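Local coordinates for lipoteichoic acid primase (Listeria monocytogenes, PDB 4UOP), which belongs to the sulfatase family and holds a magnesium ion in its extracellular catalytic domain, at residues Q69-N74 / A312-I317; I332-G337 / T361-S366; N368-E373 / D419-L424; N385-Q390 / G398-Y403. All coordinates share one frame; numbering follows the deposited sequence.

Contact 1: residues Q69-N74 / A312-I317; sequences QRNLTN and ADDYRI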
loop_
_atom_site.group_PDB
_atom_site.type_symbol
_atom_site.label_atom_id
_atom_site.label_comp_id
_atom_site.label_asym_id
_atom_site.label_seq_id
_atom_site.Cartn_x
_atom_site.Cartn_y
_atom_site.Cartn_z
ATOM N N GLN B 69 -7.798 12.068 -16.329
ATOM C CA GLN B 69 -7.748 10.743 -16.960
ATOM C C GLN B 69 -8.282 10.840 -18.376
ATOM O O GLN B 69 -9.235 11.574 -18.651
ATOM C CB GLN B 69 -8.511 9.688 -16.152
ATOM C CG GLN B 69 -9.986 9.986 -15.926
ATOM C CD GLN B 69 -10.557 9.124 -14.822
ATOM O OE1 GLN B 69 -10.319 9.388 -13.648
ATOM N NE2 GLN B 69 -11.303 8.074 -15.193
ATOM N N ARG B 70 -7.675 10.080 -19.274
ATOM C CA ARG B 70 -7.946 10.226 -20.697
ATOM C C ARG B 70 -9.405 10.009 -21.075
ATOM O O ARG B 70 -9.906 10.705 -21.961
ATOM C CB ARG B 70 -7.043 9.312 -21.530
ATOM C CG ARG B 70 -7.079 9.601 -23.024
ATOM C CD ARG B 70 -6.840 11.067 -23.318
ATOM N NE ARG B 70 -6.582 11.362 -24.726
ATOM C CZ ARG B 70 -6.733 12.564 -25.294
ATOM N NH1 ARG B 70 -7.213 13.601 -24.595
ATOM N NH2 ARG B 70 -6.423 12.731 -26.578
ATOM N N ASN B 71 -10.088 9.063 -20.428
ATOM C CA ASN B 71 -11.495 8.790 -20.774
ATOM C C ASN B 71 -12.481 9.831 -20.230
ATOM O O ASN B 71 -13.694 9.756 -20.492
ATOM C CB ASN B 71 -11.909 7.356 -20.424
ATOM C CG ASN B 71 -11.900 7.052 -18.941
ATOM O OD1 ASN B 71 -11.853 7.932 -18.086
ATOM N ND2 ASN B 71 -11.974 5.772 -18.627
ATOM N N LEU B 72 -11.971 10.813 -19.497
ATOM C CA LEU B 72 -12.773 11.991 -19.133
ATOM C C LEU B 72 -12.118 13.289 -19.604
ATOM O O LEU B 72 -12.158 14.301 -18.920
ATOM C CB LEU B 72 -13.022 12.004 -17.623
ATOM C CG LEU B 72 -13.814 10.803 -17.088
ATOM C CD1 LEU B 72 -13.827 10.810 -15.571
ATOM C CD2 LEU B 72 -15.245 10.795 -17.619
ATOM N N THR B 73 -11.473 13.240 -20.757
ATOM C CA THR B 73 -11.006 14.422 -21.443
ATOM C C THR B 73 -11.611 14.406 -22.829
ATOM O O THR B 73 -12.118 13.377 -23.278
ATOM C CB THR B 73 -9.474 14.483 -21.556
ATOM O OG1 THR B 73 -9.015 13.401 -22.371
ATOM C CG2 THR B 73 -8.820 14.426 -20.182
ATOM N N ASN B 74 -11.577 15.551 -23.508
ATOM C CA ASN B 74 -12.214 15.691 -24.820
ATOM C C ASN B 74 -13.682 15.262 -24.779
ATOM O O ASN B 74 -14.177 14.549 -25.659
ATOM C CB ASN B 74 -11.420 14.931 -25.898
ATOM C CG ASN B 74 -11.439 15.644 -27.245
ATOM O OD1 ASN B 74 -12.414 16.312 -27.589
ATOM N ND2 ASN B 74 -10.351 15.524 -28.005
ATOM N N ALA B 312 -7.454 -1.135 -17.403
ATOM C CA ALA B 312 -6.714 -0.491 -18.465
ATOM C C ALA B 312 -7.351 0.811 -18.905
ATOM O O ALA B 312 -6.655 1.817 -19.033
ATOM C CB ALA B 312 -6.556 -1.424 -19.669
ATOM N N ASP B 313 -8.659 0.819 -19.133
ATOM C CA ASP B 313 -9.269 2.020 -19.682
ATOM C C ASP B 313 -9.101 3.215 -18.751
ATOM O O ASP B 313 -8.731 4.278 -19.215
ATOM C CB ASP B 313 -10.746 1.866 -19.996
ATOM C CG ASP B 313 -11.241 2.963 -20.923
ATOM O OD1 ASP B 313 -10.573 3.237 -21.953
ATOM O OD2 ASP B 313 -12.286 3.580 -20.621
ATOM N N ASP B 314 -9.382 3.033 -17.458
ATOM C CA ASP B 314 -9.267 4.118 -16.472
ATOM C C ASP B 314 -7.841 4.537 -16.186
ATOM O O ASP B 314 -7.586 5.691 -15.877
ATOM C CB ASP B 314 -9.913 3.720 -15.137
ATOM C CG ASP B 314 -11.437 3.763 -15.178
ATOM O OD1 ASP B 314 -12.026 4.401 -16.069
ATOM O OD2 ASP B 314 -12.038 3.181 -14.269
ATOM N N TYR B 315 -6.896 3.615 -16.332
ATOM C CA TYR B 315 -5.510 3.936 -16.036
ATOM C C TYR B 315 -4.855 4.819 -17.099
ATOM O O TYR B 315 -3.738 5.273 -16.922
ATOM C CB TYR B 315 -4.707 2.649 -15.827
ATOM C CG TYR B 315 -4.844 2.045 -14.447
ATOM C CD1 TYR B 315 -6.011 2.185 -13.711
ATOM C CD2 TYR B 315 -3.822 1.293 -13.895
ATOM C CE1 TYR B 315 -6.151 1.611 -12.456
ATOM C CE2 TYR B 315 -3.955 0.703 -12.646
ATOM C CZ TYR B 315 -5.127 0.864 -11.934
ATOM O OH TYR B 315 -5.300 0.290 -10.695
ATOM N N ARG B 316 -5.549 5.069 -18.208
ATOM C CA ARG B 316 -5.036 5.997 -19.188
ATOM C C ARG B 316 -5.101 7.427 -18.663
ATOM O O ARG B 316 -6.152 7.877 -18.174
ATOM C CB ARG B 316 -5.797 5.898 -20.514
ATOM C CG ARG B 316 -5.909 4.493 -21.117
ATOM C CD ARG B 316 -7.211 4.308 -21.897
ATOM N NE ARG B 316 -7.241 5.204 -22.978
ATOM C CZ ARG B 316 -8.312 5.789 -23.502
ATOM N NH1 ARG B 316 -9.561 5.585 -23.089
ATOM N NH2 ARG B 316 -8.088 6.582 -24.505
ATOM N N ILE B 317 -3.997 8.138 -18.824
ATOM C CA ILE B 317 -3.860 9.525 -18.419
ATOM C C ILE B 317 -3.518 10.319 -19.666
ATOM O O ILE B 317 -2.841 9.800 -20.571
ATOM C CB ILE B 317 -2.770 9.728 -17.329
ATOM C CG1 ILE B 317 -1.505 8.933 -17.673
ATOM C CG2 ILE B 317 -3.304 9.265 -15.987
ATOM C CD1 ILE B 317 -0.278 9.244 -16.845
HETATM O O HOH W 1 -8.858 7.105 -18.779
#
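Asn-71 inserts its carboxamide between the carboxylates of Asp-313 and Asp-314, and ND2 serves both, 3.0 Å from Asp-313 OD2 and 2.9 Å from Asp-314 OD1. The acceptors are used differently. Asp-314 offers the anti lone pair of OD1, its carboxylate standing almost perpendicular to the amide (88°), whereas Asp-313 OD2 is approached from above its carboxylate plane. At the other end of the amide, Gln-69 NE2 lies 2.9 Å from Asn-71 OD1, on a lone pair, which together with the ND2 bonds fixes the rotation of the group. Gln-69 OE1 is itself gripped by the backbone N of Ile-287 and Ile-288, and Asp-314 OD1 has a second partner in Thr-290 OG1.

Beside this polar cluster the backbones are pinned by Arg-70 N, 2.9 Å from Arg-316 O. A water adds to the seam, accepting from Asn-71 N and lying near Asp-313 O and Arg-316 O. Arg-70, with CG anti to the backbone N (chi1 -169°), lays that carbon over one face of the Arg-316 guanidinium, 3.5 Å from NH2. A bend at chi2 (51°) then turns its own guanidinium off to Asn-97 and Gln-90, while Arg-316 NH1 forms a salt bridge with Asp-313 OD1 (2.8 Å).

The packing ends abruptly at Leu-72: from there to the partly exposed Asn-74 the loop departs from 312-317. The contact thus joins the loop after strand 59-65 to the short helix 312-315, with helix 246-271 against Leu-72 and strand 94-100 alongside Arg-316 and Ile-317.

Contact 2: residues I332-G337 / T361-S366; sequences IKNVGG and TDILNS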
loop_
_atom_site.group_PDB
_atom_site.type_symbol
_atom_site.label_atom_id
_atom_site.label_comp_id
_atom_site.label_asym_id
_atom_site.label_seq_id
_atom_site.Cartn_x
_atom_site.Cartn_y
_atom_site.Cartn_z
ATOM N N ILE B 332 0.808 9.429 -30.880
ATOM C CA ILE B 332 1.900 8.481 -30.679
ATOM C C ILE B 332 1.279 7.088 -30.558
ATOM O O ILE B 332 0.419 6.856 -29.705
ATOM C CB ILE B 332 2.704 8.796 -29.392
ATOM C CG1 ILE B 332 3.258 10.222 -29.420
ATOM C CG2 ILE B 332 3.847 7.803 -29.228
ATOM C CD1 ILE B 332 3.645 10.756 -28.058
ATOM N N LYS B 333 1.727 6.151 -31.389
ATOM C CA LYS B 333 1.149 4.804 -31.394
ATOM C C LYS B 333 1.718 3.908 -30.300
ATOM O O LYS B 333 1.027 3.057 -29.783
ATOM C CB LYS B 333 1.351 4.141 -32.762
ATOM C CG LYS B 333 0.778 4.932 -33.930
ATOM C CD LYS B 333 -0.673 5.342 -33.739
ATOM C CE LYS B 333 -1.583 4.161 -33.437
ATOM N NZ LYS B 333 -3.023 4.549 -33.542
ATOM N N ASN B 334 2.974 4.101 -29.959
ATOM C CA ASN B 334 3.648 3.281 -28.973
ATOM C C ASN B 334 3.142 3.655 -27.574
ATOM O O ASN B 334 3.040 4.845 -27.251
ATOM C CB ASN B 334 5.145 3.514 -29.135
ATOM C CG ASN B 334 6.013 2.585 -28.298
ATOM O OD1 ASN B 334 5.736 1.399 -28.123
ATOM N ND2 ASN B 334 7.104 3.134 -27.807
ATOM N N VAL B 335 2.847 2.659 -26.749
ATOM C CA VAL B 335 2.389 2.940 -25.391
ATOM C C VAL B 335 3.508 3.427 -24.504
ATOM O O VAL B 335 4.690 3.184 -24.757
ATOM C CB VAL B 335 1.703 1.748 -24.685
ATOM C CG1 VAL B 335 0.492 1.319 -25.468
ATOM C CG2 VAL B 335 2.674 0.591 -24.455
ATOM N N GLY B 336 3.114 4.108 -23.437
ATOM C CA GLY B 336 4.050 4.595 -22.463
ATOM C C GLY B 336 3.402 4.731 -21.110
ATOM O O GLY B 336 2.173 4.681 -20.983
ATOM N N GLY B 337 4.249 4.889 -20.105
ATOM C CA GLY B 337 3.826 5.198 -18.748
ATOM C C GLY B 337 4.694 6.285 -18.167
ATOM O O GLY B 337 5.654 6.748 -18.805
ATOM N N THR B 361 11.507 3.599 -21.106
ATOM C CA THR B 361 11.966 3.507 -22.477
ATOM C C THR B 361 11.602 4.789 -23.242
ATOM O O THR B 361 10.559 5.395 -23.001
ATOM C CB THR B 361 11.296 2.293 -23.162
ATOM O OG1 THR B 361 11.575 1.111 -22.399
ATOM C CG2 THR B 361 11.775 2.103 -24.580
ATOM N N ASP B 362 12.459 5.180 -24.169
ATOM C CA ASP B 362 12.195 6.281 -25.080
ATOM C C ASP B 362 11.035 5.880 -25.992
ATOM O O ASP B 362 11.179 5.080 -26.910
ATOM C CB ASP B 362 13.459 6.613 -25.870
ATOM C CG ASP B 362 13.250 7.668 -26.937
ATOM O OD1 ASP B 362 12.138 8.228 -27.077
ATOM O OD2 ASP B 362 14.233 7.949 -27.655
ATOM N N ILE B 363 9.861 6.460 -25.754
ATOM C CA ILE B 363 8.690 5.992 -26.471
ATOM C C ILE B 363 8.648 6.435 -27.937
ATOM O O ILE B 363 7.889 5.876 -28.715
ATOM C CB ILE B 363 7.377 6.373 -25.762
ATOM C CG1 ILE B 363 7.121 7.862 -25.807
ATOM C CG2 ILE B 363 7.382 5.856 -24.320
ATOM C CD1 ILE B 363 5.684 8.201 -25.426
ATOM N N LEU B 364 9.448 7.423 -28.316
ATOM C CA LEU B 364 9.470 7.853 -29.716
ATOM C C LEU B 364 10.441 7.028 -30.566
ATOM O O LEU B 364 10.536 7.241 -31.777
ATOM C CB LEU B 364 9.805 9.338 -29.822
ATOM C CG LEU B 364 8.852 10.290 -29.082
ATOM C CD1 LEU B 364 9.305 11.721 -29.268
ATOM C CD2 LEU B 364 7.431 10.102 -29.555
ATOM N N ASN B 365 11.155 6.103 -29.944
ATOM C CA ASN B 365 12.114 5.260 -30.666
ATOM C C ASN B 365 11.947 3.772 -30.418
ATOM O O ASN B 365 12.874 2.987 -30.593
ATOM C CB ASN B 365 13.525 5.720 -30.354
ATOM C CG ASN B 365 13.901 6.918 -31.167
ATOM O OD1 ASN B 365 14.047 6.823 -32.384
ATOM N ND2 ASN B 365 13.987 8.075 -30.521
ATOM N N SER B 366 10.743 3.394 -30.055
ATOM C CA SER B 366 10.391 1.993 -29.899
ATOM C C SER B 366 8.974 1.827 -30.380
ATOM O O SER B 366 8.245 2.810 -30.563
ATOM C CB SER B 366 10.541 1.570 -28.439
ATOM O OG SER B 366 9.766 2.390 -27.584
#
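An Asx turn at Asp-362 shapes the loop that Asn-334 grips, Asp-362 OD1 accepting from Leu-364 N at 3.1 Å. The turn presents Ile-363 O to Asn-334 ND2, which donates to it at 3.0 Å with the oxygen close to the amide plane. Asn-334 carries CG anti to its backbone nitrogen (chi1 -172°), a setting that carries the amide to the loop. ND2 also makes a weak, bent bond to Ser-366 OG (2.8 Å, 126° at the hydrogen). That hydroxyl in turn donates to Asp-362 O, on the face opposite to the one used by Asn-365 N, and so closes the loop on itself. Asn-334 OD1 accepts from Asn-369 N, so both ends of the buried amide are engaged.

Next to this polar centre lies an apolar one. Ile-332 CD1 meets Ile-363 CD1 at 4.2 Å and Leu-364 CD2 at 4.1 Å, the chains crossing roughly at right angles, while Ile-363 CG2 rests 4.0 Å from Gly-336 CA.

Strand 94-100 runs beside Ile-332 and Gly-336 through backbone bonds, with Met-94 against both Ile-332 and Leu-364; helix 341-348 backs the loop, Thr-344 OG1 receiving the Ile-363 N-H.

Contact 3: residues N368-E373 / D419-L424; sequences NNYVPE and DASRKL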
loop_
_atom_site.group_PDB
_atom_site.type_symbol
_atom_site.label_atom_id
_atom_site.label_comp_id
_atom_site.label_asym_id
_atom_site.label_seq_id
_atom_site.Cartn_x
_atom_site.Cartn_y
_atom_site.Cartn_z
ATOM N N ASN B 368 7.255 -1.461 -29.428
ATOM C CA ASN B 368 6.708 -2.589 -28.688
ATOM C C ASN B 368 6.819 -2.379 -27.179
ATOM O O ASN B 368 6.957 -3.326 -26.418
ATOM C CB ASN B 368 7.393 -3.908 -29.116
ATOM C CG ASN B 368 8.911 -3.877 -28.953
ATOM O OD1 ASN B 368 9.524 -2.809 -28.856
ATOM N ND2 ASN B 368 9.531 -5.058 -28.955
ATOM N N ASN B 369 6.757 -1.124 -26.739
ATOM C CA ASN B 369 6.852 -0.831 -25.308
ATOM C C ASN B 369 5.652 -1.411 -24.554
ATOM O O ASN B 369 4.597 -1.657 -25.138
ATOM C CB ASN B 369 6.987 0.674 -25.082
ATOM C CG ASN B 369 7.369 1.026 -23.660
ATOM O OD1 ASN B 369 8.115 0.307 -22.999
ATOM N ND2 ASN B 369 6.865 2.153 -23.188
ATOM N N TYR B 370 5.848 -1.708 -23.276
ATOM C CA TYR B 370 4.753 -2.127 -22.417
ATOM C C TYR B 370 4.972 -1.547 -21.035
ATOM O O TYR B 370 6.060 -1.089 -20.722
ATOM C CB TYR B 370 4.635 -3.656 -22.376
ATOM C CG TYR B 370 5.850 -4.358 -21.845
ATOM C CD1 TYR B 370 6.925 -4.641 -22.680
ATOM C CD2 TYR B 370 5.928 -4.744 -20.518
ATOM C CE1 TYR B 370 8.046 -5.264 -22.201
ATOM C CE2 TYR B 370 7.056 -5.387 -20.032
ATOM C CZ TYR B 370 8.103 -5.646 -20.886
ATOM O OH TYR B 370 9.228 -6.285 -20.427
ATOM N N VAL B 371 3.926 -1.543 -20.223
ATOM C CA VAL B 371 3.968 -0.879 -18.928
ATOM C C VAL B 371 3.551 -1.824 -17.810
ATOM O O VAL B 371 2.352 -2.125 -17.674
ATOM C CB VAL B 371 3.033 0.354 -18.912
ATOM C CG1 VAL B 371 3.199 1.104 -17.615
ATOM C CG2 VAL B 371 3.323 1.264 -20.099
ATOM N N PRO B 372 4.526 -2.298 -17.001
ATOM C CA PRO B 372 4.214 -3.063 -15.800
ATOM C C PRO B 372 3.412 -2.253 -14.775
ATOM O O PRO B 372 3.648 -1.053 -14.629
ATOM C CB PRO B 372 5.594 -3.409 -15.239
ATOM C CG PRO B 372 6.491 -3.375 -16.423
ATOM C CD PRO B 372 5.980 -2.232 -17.235
ATOM N N GLU B 373 2.505 -2.923 -14.060
ATOM C CA GLU B 373 1.710 -2.291 -13.010
ATOM C C GLU B 373 1.794 -3.094 -11.732
ATOM O O GLU B 373 2.063 -4.285 -11.767
ATOM C CB GLU B 373 0.258 -2.179 -13.462
ATOM C CG GLU B 373 0.071 -1.304 -14.694
ATOM C CD GLU B 373 0.214 0.179 -14.419
ATOM O OE1 GLU B 373 0.217 0.591 -13.244
ATOM O OE2 GLU B 373 0.319 0.947 -15.391
ATOM N N ASP B 419 7.075 -12.490 -17.143
ATOM C CA ASP B 419 8.340 -12.767 -16.463
ATOM C C ASP B 419 9.237 -11.532 -16.397
ATOM O O ASP B 419 9.794 -11.218 -15.343
ATOM C CB ASP B 419 9.091 -13.910 -17.169
ATOM C CG ASP B 419 8.419 -15.261 -16.986
ATOM O OD1 ASP B 419 7.777 -15.494 -15.939
ATOM O OD2 ASP B 419 8.558 -16.116 -17.884
ATOM N N ALA B 420 9.391 -10.845 -17.521
ATOM C CA ALA B 420 10.143 -9.591 -17.562
ATOM C C ALA B 420 9.571 -8.555 -16.599
ATOM O O ALA B 420 10.314 -7.902 -15.867
ATOM C CB ALA B 420 10.156 -9.034 -18.957
ATOM N N SER B 421 8.254 -8.388 -16.604
ATOM C CA SER B 421 7.632 -7.425 -15.682
ATOM C C SER B 421 7.996 -7.715 -14.228
ATOM O O SER B 421 8.393 -6.820 -13.485
ATOM C CB SER B 421 6.121 -7.409 -15.862
ATOM O OG SER B 421 5.775 -6.869 -17.119
ATOM N N ARG B 422 7.862 -8.966 -13.806
ATOM C CA ARG B 422 8.173 -9.302 -12.429
ATOM C C ARG B 422 9.653 -9.070 -12.127
ATOM O O ARG B 422 9.992 -8.569 -11.068
ATOM C CB ARG B 422 7.758 -10.745 -12.101
ATOM C CG ARG B 422 6.244 -10.947 -12.117
ATOM C CD ARG B 422 5.795 -12.043 -11.167
ATOM N NE ARG B 422 6.439 -13.319 -11.444
ATOM C CZ ARG B 422 6.119 -14.471 -10.851
ATOM N NH1 ARG B 422 5.148 -14.523 -9.941
ATOM N NH2 ARG B 422 6.767 -15.582 -11.182
ATOM N N LYS B 423 10.523 -9.434 -13.061
ATOM C CA LYS B 423 11.962 -9.292 -12.849
ATOM C C LYS B 423 12.364 -7.809 -12.799
ATOM O O LYS B 423 13.177 -7.401 -11.968
ATOM C CB LYS B 423 12.732 -10.020 -13.953
ATOM C CG LYS B 423 14.202 -10.211 -13.637
ATOM C CD LYS B 423 14.825 -11.239 -14.568
ATOM C CE LYS B 423 16.335 -11.298 -14.406
ATOM N NZ LYS B 423 16.958 -12.236 -15.393
ATOM N N LEU B 424 11.764 -7.005 -13.670
ATOM C CA LEU B 424 11.982 -5.552 -13.661
ATOM C C LEU B 424 11.607 -4.900 -12.338
ATOM O O LEU B 424 12.346 -4.052 -11.831
ATOM C CB LEU B 424 11.175 -4.861 -14.755
ATOM C CG LEU B 424 11.711 -4.880 -16.173
ATOM C CD1 LEU B 424 10.750 -4.101 -17.052
ATOM C CD2 LEU B 424 13.112 -4.296 -16.256
#
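Tyr-370 brings the rim of its phenol ring against Ser-421, CE2 lying 3.5 Å from OG, which sits at the ring edge near its plane. Its hydroxyl runs on past the serine to Ala-420, where OH and CB are 3.3 Å apart. A chi1 of 61°, with CG between the backbone N and the carbonyl carbon, directs the ring to the helix. Asn-368 O lies at another part of its edge, in the ring plane. Neither polar end bonds across the contact: Tyr-370 OH is hydrogen-bonded to Lys-41 O, and Ser-421 OG to Arg-417 O one helical turn back. These partners take up the polar atoms at an otherwise largely apolar interface.

Pro-372, two residues on and pointing to the same side, supplies the second support. CG of its ring approaches Ser-421 OG at 3.6 Å, and the same carbon lies 4.1 Å from Ser-421 CB, so the serine oxygen rests in the groove where the tyrosine ring edge and the proline ring meet. Leu-424, one turn further along the helix, comes in more loosely; its CD1 is 4.4 Å from Pro-372 CG and 4.3 Å from Tyr-370 OH.

Ala-420, Ser-421 and Leu-424 form one side of helix 412-433, whose Leu-424 also meets Ile-40 of helix 34-41, while Ser-421 touches Tyr-382 of the adjacent strand. A long helix laid against one face of a small antiparallel sheet, here over its edge strand 371-373, is the two-layer packing of the C-terminal subdomain, as in other members of the sulfatase family.

Contact 4: residues N385-Q390 / G398-Y403; sequences NSYMYQ and GAATNY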
loop_
_atom_site.group_PDB
_atom_site.type_symbol
_atom_site.label_atom_id
_atom_site.label_comp_id
_atom_site.label_asym_id
_atom_site.label_seq_id
_atom_site.Cartn_x
_atom_site.Cartn_y
_atom_site.Cartn_z
ATOM N N ASN B 385 0.335 -2.144 -26.297
ATOM C CA ASN B 385 -0.497 -1.373 -27.222
ATOM C C ASN B 385 -1.761 -2.082 -27.735
ATOM O O ASN B 385 -2.602 -1.446 -28.372
ATOM C CB ASN B 385 0.312 -0.855 -28.419
ATOM C CG ASN B 385 0.917 -1.967 -29.262
ATOM O OD1 ASN B 385 0.352 -3.036 -29.406
ATOM N ND2 ASN B 385 2.085 -1.704 -29.820
ATOM N N SER B 386 -1.916 -3.365 -27.440
ATOM C CA SER B 386 -3.092 -4.091 -27.895
ATOM C C SER B 386 -3.781 -4.957 -26.854
ATOM O O SER B 386 -4.896 -5.415 -27.099
ATOM C CB SER B 386 -2.709 -4.954 -29.097
ATOM O OG SER B 386 -1.849 -5.994 -28.676
ATOM N N TYR B 387 -3.152 -5.208 -25.706
ATOM C CA TYR B 387 -3.788 -6.037 -24.680
ATOM C C TYR B 387 -3.211 -5.794 -23.291
ATOM O O TYR B 387 -2.131 -5.218 -23.158
ATOM C CB TYR B 387 -3.684 -7.518 -25.038
ATOM C CG TYR B 387 -2.308 -8.121 -24.830
ATOM C CD1 TYR B 387 -1.364 -8.104 -25.835
ATOM C CD2 TYR B 387 -1.965 -8.693 -23.615
ATOM C CE1 TYR B 387 -0.096 -8.631 -25.639
ATOM C CE2 TYR B 387 -0.701 -9.227 -23.410
ATOM C CZ TYR B 387 0.220 -9.192 -24.428
ATOM O OH TYR B 387 1.473 -9.730 -24.238
ATOM N N MET B 388 -3.958 -6.204 -22.272
ATOM C CA MET B 388 -3.480 -6.213 -20.897
ATOM C C MET B 388 -3.414 -7.643 -20.384
ATOM O O MET B 388 -4.222 -8.486 -20.775
ATOM C CB MET B 388 -4.366 -5.358 -19.978
ATOM C CG MET B 388 -5.773 -5.826 -19.683
ATOM S SD MET B 388 -6.384 -5.086 -18.133
ATOM C CE MET B 388 -5.566 -6.076 -16.914
ATOM N N TYR B 389 -2.417 -7.921 -19.558
ATOM C CA TYR B 389 -2.317 -9.198 -18.884
ATOM C C TYR B 389 -2.365 -9.000 -17.377
ATOM O O TYR B 389 -1.767 -8.070 -16.849
ATOM C CB TYR B 389 -1.035 -9.949 -19.261
ATOM C CG TYR B 389 -0.917 -11.185 -18.429
ATOM C CD1 TYR B 389 -1.699 -12.291 -18.702
ATOM C CD2 TYR B 389 -0.093 -11.217 -17.312
ATOM C CE1 TYR B 389 -1.636 -13.426 -17.916
ATOM C CE2 TYR B 389 -0.021 -12.352 -16.512
ATOM C CZ TYR B 389 -0.798 -13.452 -16.823
ATOM O OH TYR B 389 -0.757 -14.578 -16.030
ATOM N N GLN B 390 -3.085 -9.889 -16.694
ATOM C CA GLN B 390 -3.127 -9.901 -15.233
ATOM C C GLN B 390 -3.056 -11.347 -14.742
ATOM O O GLN B 390 -3.871 -12.174 -15.144
ATOM C CB GLN B 390 -4.419 -9.245 -14.753
ATOM C CG GLN B 390 -4.511 -9.022 -13.254
ATOM C CD GLN B 390 -5.841 -8.409 -12.830
ATOM O OE1 GLN B 390 -6.373 -8.728 -11.758
ATOM N NE2 GLN B 390 -6.386 -7.539 -13.668
ATOM N N GLY B 398 -4.054 -16.761 -15.074
ATOM C CA GLY B 398 -4.337 -15.355 -15.357
ATOM C C GLY B 398 -5.090 -15.191 -16.664
ATOM O O GLY B 398 -5.583 -16.169 -17.234
ATOM N N ALA B 399 -5.171 -13.954 -17.148
ATOM C CA ALA B 399 -5.949 -13.646 -18.333
ATOM C C ALA B 399 -5.354 -12.470 -19.095
ATOM O O ALA B 399 -4.999 -11.458 -18.492
ATOM C CB ALA B 399 -7.393 -13.336 -17.945
ATOM N N ALA B 400 -5.216 -12.641 -20.403
ATOM C CA ALA B 400 -4.854 -11.574 -21.309
ATOM C C ALA B 400 -6.117 -11.158 -22.032
ATOM O O ALA B 400 -6.867 -12.007 -22.547
ATOM C CB ALA B 400 -3.807 -12.030 -22.298
ATOM N N THR B 401 -6.370 -9.857 -22.036
ATOM C CA THR B 401 -7.562 -9.307 -22.645
ATOM C C THR B 401 -7.150 -8.270 -23.663
ATOM O O THR B 401 -6.489 -7.286 -23.315
ATOM C CB THR B 401 -8.464 -8.667 -21.575
ATOM O OG1 THR B 401 -8.776 -9.640 -20.570
ATOM C CG2 THR B 401 -9.763 -8.162 -22.182
ATOM N N ASN B 402 -7.499 -8.519 -24.921
ATOM C CA ASN B 402 -7.307 -7.547 -25.980
ATOM C C ASN B 402 -8.143 -6.308 -25.714
ATOM O O ASN B 402 -9.186 -6.381 -25.090
ATOM C CB ASN B 402 -7.720 -8.124 -27.332
ATOM C CG ASN B 402 -6.818 -9.249 -27.793
ATOM O OD1 ASN B 402 -5.603 -9.138 -27.737
ATOM N ND2 ASN B 402 -7.416 -10.347 -28.239
ATOM N N TYR B 403 -7.699 -5.180 -26.243
ATOM C CA TYR B 403 -8.410 -3.927 -26.018
ATOM C C TYR B 403 -9.748 -3.808 -26.741
ATOM O O TYR B 403 -10.536 -2.919 -26.423
ATOM C CB TYR B 403 -7.513 -2.736 -26.333
ATOM C CG TYR B 403 -6.335 -2.595 -25.402
ATOM C CD1 TYR B 403 -6.367 -3.072 -24.087
ATOM C CD2 TYR B 403 -5.195 -1.943 -25.822
ATOM C CE1 TYR B 403 -5.280 -2.923 -23.241
ATOM C CE2 TYR B 403 -4.106 -1.783 -24.986
ATOM C CZ TYR B 403 -4.148 -2.269 -23.701
ATOM O OH TYR B 403 -3.049 -2.094 -22.892
HETATM O O HOH W 2 -3.285 -8.456 -29.262
#
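Strands 387-390 and 399-402 run antiparallel at 164°, their axes 4.6 Å apart at closest, and form a beta hairpin in which Met-388 with Thr-401 and Gln-390 with Ala-399 are the hydrogen-bonded pairs. Each of these pairs is closed by two backbone bonds, such as Thr-401 N to Met-388 O at 2.8 Å. A fifth bond, Tyr-403 N to Ser-386 O, extends the seam beyond the strands.

On the face carrying Tyr-387 and Tyr-389, the methyl group of Ala-400 fits between the two rings, with CB 4.0 Å from Tyr-387 CD2 and 4.2 Å from Tyr-389 CD1. Tyr-389 points CG anti to its backbone nitrogen (chi1 174°), and its ring leans along the partner strand until OH is 3.7 Å from Gly-398 CA; that hydroxyl is bonded to Phe-395 O. Tyr-387 OH instead reaches Tyr-382 OH and Arg-417 NH1, and helix 412-433 packs on this face through Val-414. The other face carries Met-388, Gln-390, Ala-399 and Thr-401; here Gln-390 packs on Phe-189 of the second subunit.

Past the strand end, Tyr-403 lays one face of its ring on the backbone of 386-387, with Tyr-387 N 3.6 Å above the ring centre. Its OH is held by Thr-384 O, which anchors the far end of the ring. Asn-402 ND2 is bonded to Thr-406 OG1, while at the other end of the amide a water donates to Asn-402 OD1 and is hydrogen-bonded to Ser-386 OG, 2.9 Å from each.

In the fold
From the N terminus, contact 1 closes the longest loop, bringing the region after strand 59-65 to helix 312-315. Contact 2 follows in series and ties the approach to strand 336-337, at the edge of the large mixed sheet, to the loop beyond helix 341-348. Contact 3 then spans from strand 371-373 to the C-terminal helix, and the hairpin of contact 4 lies entirely within that span, in the same five-stranded sheet. The contacts also touch one another: Val-335 O of contact 2 probably accepts a hydrogen bond from Asn-369 ND2 of contact 3, Val-335 also packs on Asn-385 of contact 4, and Ala-312 of contact 1 touches Met-388 and Tyr-403.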